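Local coordinates for protein amidohydrolase (Brucella melitensis biovar Abortus, PDB 4F0L) that probably acts as a metal-dependent deaminase of the amidohydrolase superfamily, holding one metal ion in the active site of its TIM barrel, at residues V213-L218 with A236-H241; F128-H133 with L164-A169; C275-T280 with G298-T303; G60-H65 with I378-P383. One frame throughout, in Å; residues are numbered along the deposited sequence.

How the contacts relate
Contact 4 opens first, at residues 60-65 on strand 56-66, and closes last, when 378-383 returns at the end of helix 364-379. The loop of 312 residues between them encloses the other three, which follow in series without crossing: contact 2 pairs strands 122-129 and 160-167, contact 1 pairs 210-215 with 238-242, and contact 3 pairs 274-276 with 296-299. Successive contacts are joined by pairing between adjacent strands: Phe167 pairs with Ala214 and His216 between contacts 2 and 1, and Val238 and Ile240 pair with Cys275 and Ile277 between contacts 1 and 3. Contacts 1 and 4 each supply a histidine to the same iron, and Phe128 of contact 2 packs on both.

Contact 1. Residues V213-L218 with A236-H241; sequences VAPHSL and APVHIH. With FE (Fe (III) ion), chain E.
Strands 210-215 and 238-242 are neighbouring staves of the TIM barrel, running in the same direction, and this contact joins them at the metal site, to which His241 belongs. Val213 fixes the alignment: its N donates to Pro237 O, and its O takes a nearly straight bond from His239 N (3.0 Å, 166° at the hydrogen). Pro215 has no N-H to continue the pattern, so His239 O instead lies 3.1 Å from Ala214 CA, a CA-H...O contact.

On the face carrying Val238 and Ile240 the shapes interlock. The ring of Pro215 is a ridge between the two side chains, its CD 4.0 Å from Val238 CG1. Ile240 is extended, with CG1 anti to the backbone N (chi1 -180°), which slides its CD1 into the notch formed by Pro215 CB and Leu218 CD2, each 4.1 Å away. Val213 and Val238 lie side by side, touching through their CG2 methyls.

His239 and His241 project from the other face. There His241 meets His216 in a T-shaped stack: the edge of His241 is directed at the face of His216, the planes are 73° apart, and ND1 of His241 approaches the rim of that face. The His216 backbone O also accepts from His241 N, so backbone and ring are both held. His65, His67, Asp329 and two waters complete the iron site, which His241 enters through its NE2, 2.4 Å from FE.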
loop_
_atom_site.group_PDB
_atom_site.type_symbol
_atom_site.label_atom_id
_atom_site.label_comp_id
_atom_site.label_asym_id
_atom_site.label_seq_id
_atom_site.Cartn_x
_atom_site.Cartn_y
_atom_site.Cartn_z
ATOM N N VAL B 213 12.227 -13.287 -25.445
ATOM C CA VAL B 213 12.382 -14.600 -24.796
ATOM C C VAL B 213 12.704 -14.436 -23.314
ATOM O O VAL B 213 13.241 -13.403 -22.898
ATOM C CB VAL B 213 13.483 -15.457 -25.461
ATOM C CG1 VAL B 213 13.222 -15.615 -26.975
ATOM C CG2 VAL B 213 14.848 -14.850 -25.191
ATOM N N ALA B 214 12.320 -15.438 -22.521
ATOM C CA ALA B 214 12.442 -15.371 -21.072
ATOM C C ALA B 214 13.018 -16.694 -20.550
ATOM O O ALA B 214 12.275 -17.555 -20.113
ATOM C CB ALA B 214 11.092 -15.079 -20.414
ATOM N N PRO B 215 14.357 -16.844 -20.583
ATOM C CA PRO B 215 14.920 -17.916 -19.776
ATOM C C PRO B 215 14.469 -17.766 -18.335
ATOM O O PRO B 215 14.574 -16.679 -17.751
ATOM C CB PRO B 215 16.435 -17.713 -19.909
ATOM C CG PRO B 215 16.623 -16.343 -20.479
ATOM C CD PRO B 215 15.384 -16.043 -21.264
ATOM N N HIS B 216 13.919 -18.817 -17.755
ATOM C CA HIS B 216 13.237 -18.637 -16.462
ATOM C C HIS B 216 14.127 -18.082 -15.375
ATOM O O HIS B 216 13.801 -17.086 -14.727
ATOM C CB HIS B 216 12.642 -19.939 -15.988
ATOM C CG HIS B 216 11.907 -19.812 -14.699
ATOM N ND1 HIS B 216 12.491 -20.060 -13.499
ATOM C CD2 HIS B 216 10.611 -19.399 -14.435
ATOM C CE1 HIS B 216 11.593 -19.830 -12.513
ATOM N NE2 HIS B 216 10.446 -19.424 -13.083
ATOM N N SER B 217 15.264 -18.728 -15.194
ATOM C CA SER B 217 16.209 -18.409 -14.112
ATOM C C SER B 217 17.447 -19.235 -14.337
ATOM O O SER B 217 17.443 -20.165 -15.172
ATOM C CB SER B 217 15.628 -18.790 -12.753
ATOM O OG SER B 217 15.484 -20.193 -12.689
ATOM N N LEU B 218 18.486 -18.952 -13.569
ATOM C CA LEU B 218 19.718 -19.701 -13.725
ATOM C C LEU B 218 19.576 -21.159 -13.292
ATOM O O LEU B 218 20.288 -22.019 -13.788
ATOM C CB LEU B 218 20.871 -19.017 -12.992
ATOM C CG LEU B 218 21.239 -17.627 -13.550
ATOM C CD1 LEU B 218 22.300 -16.974 -12.671
ATOM C CD2 LEU B 218 21.670 -17.687 -15.013
ATOM N N ALA B 236 15.581 -8.597 -29.990
ATOM C CA ALA B 236 14.393 -8.444 -29.154
ATOM C C ALA B 236 14.803 -8.635 -27.688
ATOM O O ALA B 236 15.878 -9.175 -27.409
ATOM C CB ALA B 236 13.333 -9.467 -29.575
ATOM N N PRO B 237 13.936 -8.230 -26.750
ATOM C CA PRO B 237 14.286 -8.405 -25.332
ATOM C C PRO B 237 14.602 -9.817 -24.819
ATOM O O PRO B 237 14.068 -10.804 -25.318
ATOM C CB PRO B 237 13.057 -7.854 -24.585
ATOM C CG PRO B 237 12.455 -6.859 -25.535
ATOM C CD PRO B 237 12.716 -7.424 -26.921
ATOM N N VAL B 238 15.440 -9.857 -23.789
ATOM C CA VAL B 238 15.674 -11.054 -22.989
ATOM C C VAL B 238 15.374 -10.716 -21.506
ATOM O O VAL B 238 15.950 -9.782 -20.956
ATOM C CB VAL B 238 17.132 -11.506 -23.108
ATOM C CG1 VAL B 238 17.413 -12.752 -22.240
ATOM C CG2 VAL B 238 17.504 -11.724 -24.572
ATOM N N HIS B 239 14.463 -11.456 -20.894
ATOM C CA HIS B 239 14.146 -11.320 -19.467
ATOM C C HIS B 239 14.484 -12.590 -18.737
ATOM O O HIS B 239 14.343 -13.690 -19.296
ATOM C CB HIS B 239 12.677 -11.020 -19.278
ATOM C CG HIS B 239 12.284 -9.636 -19.674
ATOM N ND1 HIS B 239 11.382 -8.906 -18.957
ATOM C CD2 HIS B 239 12.642 -8.856 -20.764
ATOM C CE1 HIS B 239 11.232 -7.719 -19.520
ATOM N NE2 HIS B 239 11.993 -7.675 -20.629
ATOM N N ILE B 240 14.923 -12.453 -17.494
ATOM C CA ILE B 240 15.293 -13.601 -16.658
ATOM C C ILE B 240 15.114 -13.249 -15.197
ATOM O O ILE B 240 15.484 -12.161 -14.801
ATOM C CB ILE B 240 16.765 -14.019 -16.942
ATOM C CG1 ILE B 240 17.191 -15.218 -16.100
ATOM C CG2 ILE B 240 17.733 -12.863 -16.705
ATOM C CD1 ILE B 240 18.357 -15.999 -16.673
ATOM N N HIS B 241 14.580 -14.172 -14.387
ATOM C CA HIS B 241 14.569 -13.991 -12.927
ATOM C C HIS B 241 15.975 -14.176 -12.431
ATOM O O HIS B 241 16.595 -15.185 -12.725
ATOM C CB HIS B 241 13.729 -15.052 -12.171
ATOM C CG HIS B 241 12.227 -14.968 -12.366
ATOM N ND1 HIS B 241 11.489 -16.028 -12.792
ATOM C CD2 HIS B 241 11.313 -13.945 -12.076
ATOM C CE1 HIS B 241 10.170 -15.671 -12.831
ATOM N NE2 HIS B 241 10.072 -14.399 -12.397
HETATM FE FE FE E . 8.043 -13.482 -11.626
HETATM O O HOH W 1 18.427 -16.955 -11.757
HETATM O O HOH W 2 8.943 -13.113 -9.681
HETATM O O HOH W 3 7.518 -15.229 -10.266
#

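Contact 2. Residues F128-H133 with L164-A169; sequences FHYLHH and LPVFYA
Three hydrogen bonds tie residues 128-133 to 164-169, and the first two are the parallel strand pairing of the beta-alpha-beta unit 122-129, 145-157, 160-167 in the TIM barrel. His129 uses both backbone polar atoms: its N donates almost straight to Leu164 O (171° at the hydrogen), and its O accepts from Val166 N at 2.8 Å. Both donors sit above the plane of the carbonyl they reach. The third bond comes from a side chain. Past the inverse gamma turn centred on Leu131, His132 points back across the gap, and its NE2 donates to Val166 O at 2.9 Å, along a lone pair and with the oxygen near the ring plane. This N-H identifies NE2 as protonated. The face of the His132 ring lies over Tyr130 C, which is 3.9 Å from the ring plane.

Packing centres on Val166, whose side chain is wedged between Phe128 and Tyr130. Its CG1 is anti to the backbone N, so CG2 swings to Phe128, 3.4 Å from CD1, while its CB meets Tyr130 CB at 3.5 Å. Phe128 in turn packs on the metal ligands His65, His67 and His241, and its backbone O bonds to His67 ND1, a second-shell link that orients a first-shell ligand. The same Val166 methyl, CG2, also lies 3.3 Å from His129 O.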
loop_
_atom_site.group_PDB
_atom_site.type_symbol
_atom_site.label_atom_id
_atom_site.label_comp_id
_atom_site.label_asym_id
_atom_site.label_seq_id
_atom_site.Cartn_x
_atom_site.Cartn_y
_atom_site.Cartn_z
ATOM N N PHE B 128 5.484 -12.685 -18.883
ATOM C CA PHE B 128 6.589 -13.607 -18.682
ATOM C C PHE B 128 5.877 -14.950 -18.548
ATOM O O PHE B 128 5.456 -15.366 -17.442
ATOM C CB PHE B 128 7.320 -13.173 -17.395
ATOM C CG PHE B 128 8.628 -13.867 -17.121
ATOM C CD1 PHE B 128 8.655 -15.130 -16.548
ATOM C CD2 PHE B 128 9.814 -13.215 -17.311
ATOM C CE1 PHE B 128 9.872 -15.748 -16.219
ATOM C CE2 PHE B 128 11.022 -13.811 -16.989
ATOM C CZ PHE B 128 11.053 -15.083 -16.437
ATOM N N HIS B 129 5.749 -15.611 -19.695
ATOM C CA HIS B 129 4.745 -16.626 -19.903
ATOM C C HIS B 129 5.305 -18.032 -19.881
ATOM O O HIS B 129 6.010 -18.439 -20.831
ATOM C CB HIS B 129 4.108 -16.381 -21.270
ATOM C CG HIS B 129 3.119 -17.429 -21.658
ATOM N ND1 HIS B 129 2.039 -17.690 -20.917
ATOM C CD2 HIS B 129 3.086 -18.310 -22.741
ATOM C CE1 HIS B 129 1.323 -18.669 -21.503
ATOM N NE2 HIS B 129 1.967 -19.053 -22.617
ATOM N N TYR B 130 5.010 -18.782 -18.832
ATOM C CA TYR B 130 5.550 -20.146 -18.737
ATOM C C TYR B 130 4.525 -21.273 -18.668
ATOM O O TYR B 130 4.900 -22.427 -18.546
ATOM C CB TYR B 130 6.566 -20.281 -17.588
ATOM C CG TYR B 130 6.112 -19.953 -16.192
ATOM C CD1 TYR B 130 5.427 -20.882 -15.415
ATOM C CD2 TYR B 130 6.463 -18.751 -15.597
ATOM C CE1 TYR B 130 5.051 -20.592 -14.108
ATOM C CE2 TYR B 130 6.104 -18.460 -14.286
ATOM C CZ TYR B 130 5.408 -19.378 -13.550
ATOM O OH TYR B 130 5.056 -19.080 -12.254
ATOM N N LEU B 131 3.245 -20.941 -18.744
ATOM C CA LEU B 131 2.212 -21.930 -18.659
ATOM C C LEU B 131 1.891 -22.366 -20.086
ATOM O O LEU B 131 1.018 -21.784 -20.753
ATOM C CB LEU B 131 1.004 -21.340 -17.963
ATOM C CG LEU B 131 -0.186 -22.255 -17.766
ATOM C CD1 LEU B 131 0.193 -23.540 -17.048
ATOM C CD2 LEU B 131 -1.282 -21.464 -17.032
ATOM N N HIS B 132 2.626 -23.376 -20.565
ATOM C CA HIS B 132 2.621 -23.715 -21.990
ATOM C C HIS B 132 1.724 -24.852 -22.384
ATOM O O HIS B 132 0.926 -24.716 -23.298
ATOM C CB HIS B 132 4.027 -24.064 -22.463
ATOM C CG HIS B 132 5.012 -22.933 -22.361
ATOM N ND1 HIS B 132 4.799 -21.732 -22.943
ATOM C CD2 HIS B 132 6.279 -22.867 -21.763
ATOM C CE1 HIS B 132 5.872 -20.939 -22.717
ATOM N NE2 HIS B 132 6.764 -21.626 -21.980
ATOM N N HIS B 133 1.901 -26.009 -21.748
ATOM C CA HIS B 133 1.365 -27.253 -22.274
ATOM C C HIS B 133 0.116 -27.692 -21.561
ATOM O O HIS B 133 -0.333 -27.049 -20.612
ATOM C CB HIS B 133 2.466 -28.306 -22.220
ATOM C CG HIS B 133 3.735 -27.867 -22.921
ATOM N ND1 HIS B 133 3.743 -27.436 -24.199
ATOM C CD2 HIS B 133 5.057 -27.830 -22.483
ATOM C CE1 HIS B 133 5.010 -27.122 -24.542
ATOM N NE2 HIS B 133 5.805 -27.368 -23.493
ATOM N N LEU B 164 6.787 -12.611 -23.705
ATOM C CA LEU B 164 8.096 -13.160 -23.362
ATOM C C LEU B 164 7.938 -14.653 -22.970
ATOM O O LEU B 164 7.882 -15.001 -21.782
ATOM C CB LEU B 164 8.685 -12.350 -22.203
ATOM C CG LEU B 164 8.878 -10.845 -22.468
ATOM C CD1 LEU B 164 9.096 -10.113 -21.145
ATOM C CD2 LEU B 164 9.999 -10.534 -23.459
ATOM N N PRO B 165 7.774 -15.520 -23.962
ATOM C CA PRO B 165 7.627 -16.944 -23.647
ATOM C C PRO B 165 8.857 -17.435 -22.906
ATOM O O PRO B 165 9.985 -17.122 -23.303
ATOM C CB PRO B 165 7.531 -17.596 -25.035
ATOM C CG PRO B 165 6.991 -16.511 -25.917
ATOM C CD PRO B 165 7.720 -15.298 -25.415
ATOM N N VAL B 166 8.628 -18.210 -21.861
ATOM C CA VAL B 166 9.667 -18.651 -20.948
ATOM C C VAL B 166 10.286 -20.025 -21.341
ATOM O O VAL B 166 9.574 -21.021 -21.688
ATOM C CB VAL B 166 9.093 -18.753 -19.526
ATOM C CG1 VAL B 166 10.122 -19.333 -18.535
ATOM C CG2 VAL B 166 8.630 -17.373 -19.048
ATOM N N PHE B 167 11.606 -20.049 -21.319
ATOM C CA PHE B 167 12.336 -21.280 -21.498
ATOM C C PHE B 167 12.646 -21.831 -20.124
ATOM O O PHE B 167 13.269 -21.148 -19.307
ATOM C CB PHE B 167 13.639 -21.102 -22.288
ATOM C CG PHE B 167 14.375 -22.399 -22.446
ATOM C CD1 PHE B 167 13.983 -23.311 -23.407
ATOM C CD2 PHE B 167 15.346 -22.766 -21.531
ATOM C CE1 PHE B 167 14.602 -24.545 -23.515
ATOM C CE2 PHE B 167 15.967 -23.990 -21.615
ATOM C CZ PHE B 167 15.593 -24.885 -22.617
ATOM N N TYR B 168 12.244 -23.078 -19.898
ATOM C CA TYR B 168 12.368 -23.761 -18.598
ATOM C C TYR B 168 12.608 -25.248 -18.849
ATOM O O TYR B 168 11.822 -25.896 -19.526
ATOM C CB TYR B 168 11.050 -23.595 -17.843
ATOM C CG TYR B 168 11.044 -23.879 -16.352
ATOM C CD1 TYR B 168 11.434 -25.103 -15.829
ATOM C CD2 TYR B 168 10.582 -22.922 -15.471
ATOM C CE1 TYR B 168 11.403 -25.348 -14.460
ATOM C CE2 TYR B 168 10.551 -23.162 -14.120
ATOM C CZ TYR B 168 10.968 -24.366 -13.635
ATOM O OH TYR B 168 10.899 -24.555 -12.283
ATOM N N ALA B 169 13.691 -25.791 -18.309
ATOM C CA ALA B 169 14.028 -27.202 -18.555
ATOM C C ALA B 169 14.530 -27.993 -17.333
ATOM O O ALA B 169 14.655 -29.197 -17.424
ATOM C CB ALA B 169 15.060 -27.285 -19.671
#

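Contact 3. Residues C275-T280 with G298-T303; sequences CLIHAT and GLCPVT
His278 leaves its CA with CB directed away from residues 298-303, but a first torsion of -50°, with CG anti to the carbonyl carbon, brings the ring back toward Cys300. ND1 lies 4.0 Å from Cys300 CB and is hydrogen-bonded to Glu304 OE2, which also binds Cys300 N and so fixes both residues. CE1 comes nearest, 3.7 Å from Cys300 CB, with the sulfur oblique to the ring. Ile277 CG2 covers one ring face near its rim, and the side chain also approaches Asp329, a ligand of the iron. Behind this side chain is the parallel pairing of a beta-alpha-beta unit of the TIM barrel, strand 274-276, helix 284-293, strand 296-299. Gly298 bonds in both directions: its N donates to Leu276 O (2.9 Å, 172°), and its O accepts from His278 N (2.8 Å, 171°). With no side chain on Gly298, Cys275 SG settles 3.7 Å from its CA and Ile277 CD1 4.0 Å from the same atom. Cys300 occupies the N-cap position of helix 301-306, and its SG touches Ile277 CG2. Leu299 CD2 rests against His278 O at 3.6 Å.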
loop_
_atom_site.group_PDB
_atom_site.type_symbol
_atom_site.label_atom_id
_atom_site.label_comp_id
_atom_site.label_asym_id
_atom_site.label_seq_id
_atom_site.Cartn_x
_atom_site.Cartn_y
_atom_site.Cartn_z
ATOM N N CYS B 275 16.533 -7.526 -19.278
ATOM C CA CYS B 275 15.842 -7.087 -18.080
ATOM C C CYS B 275 15.980 -8.188 -17.008
ATOM O O CYS B 275 15.570 -9.338 -17.220
ATOM C CB CYS B 275 14.372 -6.796 -18.348
ATOM S SG CYS B 275 13.490 -6.191 -16.879
ATOM N N LEU B 276 16.625 -7.842 -15.900
ATOM C CA LEU B 276 16.883 -8.838 -14.864
ATOM C C LEU B 276 15.833 -8.603 -13.838
ATOM O O LEU B 276 15.794 -7.546 -13.219
ATOM C CB LEU B 276 18.275 -8.673 -14.251
ATOM C CG LEU B 276 19.473 -8.605 -15.193
ATOM C CD1 LEU B 276 20.793 -8.710 -14.403
ATOM C CD2 LEU B 276 19.369 -9.641 -16.299
ATOM N N ILE B 277 14.964 -9.583 -13.678
ATOM C CA ILE B 277 13.805 -9.469 -12.793
ATOM C C ILE B 277 14.231 -9.688 -11.323
ATOM O O ILE B 277 14.956 -10.637 -10.994
ATOM C CB ILE B 277 12.687 -10.462 -13.189
ATOM C CG1 ILE B 277 12.397 -10.361 -14.694
ATOM C CG2 ILE B 277 11.400 -10.177 -12.391
ATOM C CD1 ILE B 277 11.862 -8.993 -15.118
ATOM N N HIS B 278 13.767 -8.788 -10.456
ATOM C CA HIS B 278 14.160 -8.735 -9.034
ATOM C C HIS B 278 15.545 -8.197 -8.806
ATOM O O HIS B 278 15.695 -7.038 -8.337
ATOM C CB HIS B 278 13.918 -10.069 -8.297
ATOM C CG HIS B 278 12.529 -10.613 -8.500
ATOM N ND1 HIS B 278 11.431 -9.914 -8.165
ATOM C CD2 HIS B 278 12.085 -11.814 -9.065
ATOM C CE1 HIS B 278 10.330 -10.627 -8.479
ATOM N NE2 HIS B 278 10.734 -11.788 -9.052
ATOM N N ALA B 279 16.573 -9.000 -9.113
ATOM C CA ALA B 279 17.955 -8.602 -8.865
ATOM C C ALA B 279 18.053 -8.071 -7.434
ATOM O O ALA B 279 18.744 -7.090 -7.183
ATOM C CB ALA B 279 18.398 -7.526 -9.846
ATOM N N THR B 280 17.378 -8.756 -6.500
ATOM C CA THR B 280 17.178 -8.242 -5.148
ATOM C C THR B 280 18.426 -8.345 -4.268
ATOM O O THR B 280 18.662 -7.449 -3.449
ATOM C CB THR B 280 16.031 -8.980 -4.460
ATOM O OG1 THR B 280 14.898 -8.966 -5.347
ATOM C CG2 THR B 280 15.696 -8.360 -3.073
ATOM N N GLY B 298 14.140 -5.198 -13.345
ATOM C CA GLY B 298 12.701 -5.454 -13.382
ATOM C C GLY B 298 12.203 -5.615 -11.965
ATOM O O GLY B 298 12.151 -6.733 -11.444
ATOM N N LEU B 299 11.866 -4.497 -11.327
ATOM C CA LEU B 299 11.491 -4.505 -9.919
ATOM C C LEU B 299 10.011 -4.846 -9.742
ATOM O O LEU B 299 9.135 -4.310 -10.451
ATOM C CB LEU B 299 11.812 -3.138 -9.293
ATOM C CG LEU B 299 13.276 -2.672 -9.369
ATOM C CD1 LEU B 299 13.469 -1.359 -8.577
ATOM C CD2 LEU B 299 14.235 -3.776 -8.841
ATOM N N CYS B 300 9.734 -5.679 -8.746
ATOM C CA CYS B 300 8.384 -6.109 -8.432
ATOM C C CYS B 300 8.133 -5.901 -6.947
ATOM O O CYS B 300 8.045 -6.867 -6.198
ATOM C CB CYS B 300 8.201 -7.584 -8.837
ATOM S SG CYS B 300 8.596 -7.910 -10.605
ATOM N N PRO B 301 8.005 -4.622 -6.510
ATOM C CA PRO B 301 8.095 -4.358 -5.085
ATOM C C PRO B 301 6.982 -4.985 -4.220
ATOM O O PRO B 301 7.272 -5.510 -3.130
ATOM C CB PRO B 301 8.076 -2.822 -4.992
ATOM C CG PRO B 301 8.507 -2.331 -6.328
ATOM C CD PRO B 301 8.114 -3.382 -7.333
ATOM N N VAL B 302 5.734 -4.916 -4.689
ATOM C CA VAL B 302 4.631 -5.528 -3.947
ATOM C C VAL B 302 4.763 -7.024 -3.845
ATOM O O VAL B 302 4.617 -7.567 -2.757
ATOM C CB VAL B 302 3.275 -5.124 -4.520
ATOM C CG1 VAL B 302 2.118 -5.983 -3.972
ATOM C CG2 VAL B 302 3.113 -3.634 -4.203
ATOM N N THR B 303 5.075 -7.695 -4.945
ATOM C CA THR B 303 5.273 -9.144 -4.902
ATOM C C THR B 303 6.468 -9.516 -4.041
ATOM O O THR B 303 6.404 -10.452 -3.253
ATOM C CB THR B 303 5.400 -9.768 -6.315
ATOM O OG1 THR B 303 4.167 -9.578 -7.018
ATOM C CG2 THR B 303 5.675 -11.313 -6.244
#

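Contact 4. Residues G60-H65 with I378-P383; sequences GMANLH and IAMGRP. With FE (Fe (III) ion), chain E.
Strand 56-66 is the barrel strand that runs into the His-x-His metal motif of the amidohydrolase family, His65 and His67, and here its inner side meets the C-terminal end of helix 364-379. His65 binds the iron through NE2, 2.2 Å from FE, with CG anti to the backbone N (chi1 -172°) so that the ring turns away from the helix end; it shares the metal with His241 of contact 1.

No hydrogen bond crosses between residues 60-65 and 378-383, and the contact rests on side-chain packing. Met380 does most of it. Bends at chi2 (-64°) and chi3 (78°) fold its chain along the strand instead of out from it: CG meets Ala62 CB at 3.6 Å, SD comes 3.9 Å from Leu64 CA, and CE reaches Leu64 CB at 3.7 Å. Leu64 holds CG in the crowded position between the backbone N and the carbonyl carbon, from where its CD2 contacts Ala379 CB at 3.8 Å. The helix ends in a Schellman motif, Gly381 taking positive phi and its N donating to Ile378 O at 3.0 Å. Asn63 points the other way, its OD1 bonded to Ser328 N.

The helix end is pinned to other staves as well: Ala379 O accepts from His239 NE2 of strand 238-242, and Met380 O bonds to Thr162 OG1 of strand 160-167. Met380 also touches Arg124 of strand 122-129, and Ala379 touches Ile296 of strand 296-299, so the 379-380 pair is lodged among five strands of the barrel.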
loop_
_atom_site.group_PDB
_atom_site.type_symbol
_atom_site.label_atom_id
_atom_site.label_comp_id
_atom_site.label_asym_id
_atom_site.label_seq_id
_atom_site.Cartn_x
_atom_site.Cartn_y
_atom_site.Cartn_z
ATOM N N GLY B 60 1.856 6.537 -20.198
ATOM C CA GLY B 60 1.463 5.211 -19.837
ATOM C C GLY B 60 2.627 4.438 -19.254
ATOM O O GLY B 60 3.761 4.582 -19.684
ATOM N N MET B 61 2.338 3.640 -18.225
ATOM C CA MET B 61 3.362 2.877 -17.532
ATOM C C MET B 61 3.393 1.459 -18.071
ATOM O O MET B 61 2.352 0.784 -18.166
ATOM C CB MET B 61 3.040 2.843 -16.041
ATOM C CG MET B 61 4.058 2.123 -15.167
ATOM S SD MET B 61 5.635 2.971 -15.049
ATOM C CE MET B 61 5.042 4.353 -14.067
ATOM N N ALA B 62 4.583 0.979 -18.387
ATOM C CA ALA B 62 4.731 -0.455 -18.674
ATOM C C ALA B 62 4.664 -1.236 -17.395
ATOM O O ALA B 62 5.245 -0.857 -16.348
ATOM C CB ALA B 62 6.045 -0.761 -19.422
ATOM N N ASN B 63 3.976 -2.373 -17.465
ATOM C CA ASN B 63 3.974 -3.322 -16.369
ATOM C C ASN B 63 4.901 -4.423 -16.819
ATOM O O ASN B 63 4.509 -5.319 -17.525
ATOM C CB ASN B 63 2.547 -3.828 -16.111
ATOM C CG ASN B 63 2.413 -4.538 -14.771
ATOM O OD1 ASN B 63 3.194 -5.435 -14.440
ATOM N ND2 ASN B 63 1.446 -4.117 -13.991
ATOM N N LEU B 64 6.172 -4.334 -16.460
ATOM C CA LEU B 64 7.176 -5.078 -17.228
ATOM C C LEU B 64 7.336 -6.563 -16.867
ATOM O O LEU B 64 8.177 -7.218 -17.445
ATOM C CB LEU B 64 8.531 -4.347 -17.194
ATOM C CG LEU B 64 9.184 -3.965 -15.873
ATOM C CD1 LEU B 64 9.103 -5.107 -14.871
ATOM C CD2 LEU B 64 10.625 -3.578 -16.168
ATOM N N HIS B 65 6.508 -7.103 -15.961
ATOM C CA HIS B 65 6.653 -8.515 -15.520
ATOM C C HIS B 65 5.381 -8.955 -14.863
ATOM O O HIS B 65 4.983 -8.418 -13.818
ATOM C CB HIS B 65 7.789 -8.652 -14.523
ATOM C CG HIS B 65 8.137 -10.061 -14.155
ATOM N ND1 HIS B 65 8.837 -10.876 -14.988
ATOM C CD2 HIS B 65 7.917 -10.784 -12.995
ATOM C CE1 HIS B 65 8.998 -12.078 -14.392
ATOM N NE2 HIS B 65 8.468 -12.013 -13.168
ATOM N N ILE B 378 12.089 0.621 -22.108
ATOM C CA ILE B 378 13.307 -0.013 -22.625
ATOM C C ILE B 378 13.228 -1.549 -22.466
ATOM O O ILE B 378 13.456 -2.275 -23.420
ATOM C CB ILE B 378 14.592 0.569 -21.969
ATOM C CG1 ILE B 378 14.801 2.060 -22.363
ATOM C CG2 ILE B 378 15.811 -0.311 -22.289
ATOM C CD1 ILE B 378 15.756 2.834 -21.444
ATOM N N ALA B 379 12.867 -2.029 -21.269
ATOM C CA ALA B 379 12.696 -3.484 -21.034
ATOM C C ALA B 379 11.649 -4.100 -21.946
ATOM O O ALA B 379 11.692 -5.315 -22.230
ATOM C CB ALA B 379 12.312 -3.768 -19.571
ATOM N N MET B 380 10.665 -3.296 -22.355
ATOM C CA MET B 380 9.574 -3.812 -23.193
ATOM C C MET B 380 9.963 -3.792 -24.695
ATOM O O MET B 380 9.173 -4.218 -25.531
ATOM C CB MET B 380 8.294 -3.003 -23.005
ATOM C CG MET B 380 7.652 -3.095 -21.628
ATOM S SD MET B 380 7.068 -4.704 -21.145
ATOM C CE MET B 380 8.602 -5.518 -20.675
ATOM N N GLY B 381 11.154 -3.298 -25.026
ATOM C CA GLY B 381 11.577 -3.184 -26.416
ATOM C C GLY B 381 10.940 -2.019 -27.152
ATOM O O GLY B 381 10.831 -2.043 -28.375
ATOM N N ARG B 382 10.521 -0.990 -26.413
ATOM C CA ARG B 382 9.794 0.132 -26.978
ATOM C C ARG B 382 10.437 1.459 -26.508
ATOM O O ARG B 382 9.771 2.291 -25.889
ATOM C CB ARG B 382 8.348 0.094 -26.504
ATOM C CG ARG B 382 7.510 -1.107 -26.972
ATOM C CD ARG B 382 7.200 -1.059 -28.467
ATOM N NE ARG B 382 6.529 0.193 -28.794
ATOM C CZ ARG B 382 5.992 0.499 -29.977
ATOM N NH1 ARG B 382 5.999 -0.370 -30.984
ATOM N NH2 ARG B 382 5.421 1.688 -30.146
ATOM N N PRO B 383 11.734 1.646 -26.780
ATOM C CA PRO B 383 12.410 2.842 -26.286
ATOM C C PRO B 383 11.898 4.117 -26.932
ATOM O O PRO B 383 12.054 5.185 -26.349
ATOM C CB PRO B 383 13.878 2.600 -26.636
ATOM C CG PRO B 383 13.832 1.644 -27.804
ATOM C CD PRO B 383 12.675 0.736 -27.462
HETATM FE FE FE E . 8.043 -13.482 -11.626
HETATM O O HOH W 2 8.943 -13.113 -9.681
HETATM O O HOH W 3 7.518 -15.229 -10.266
#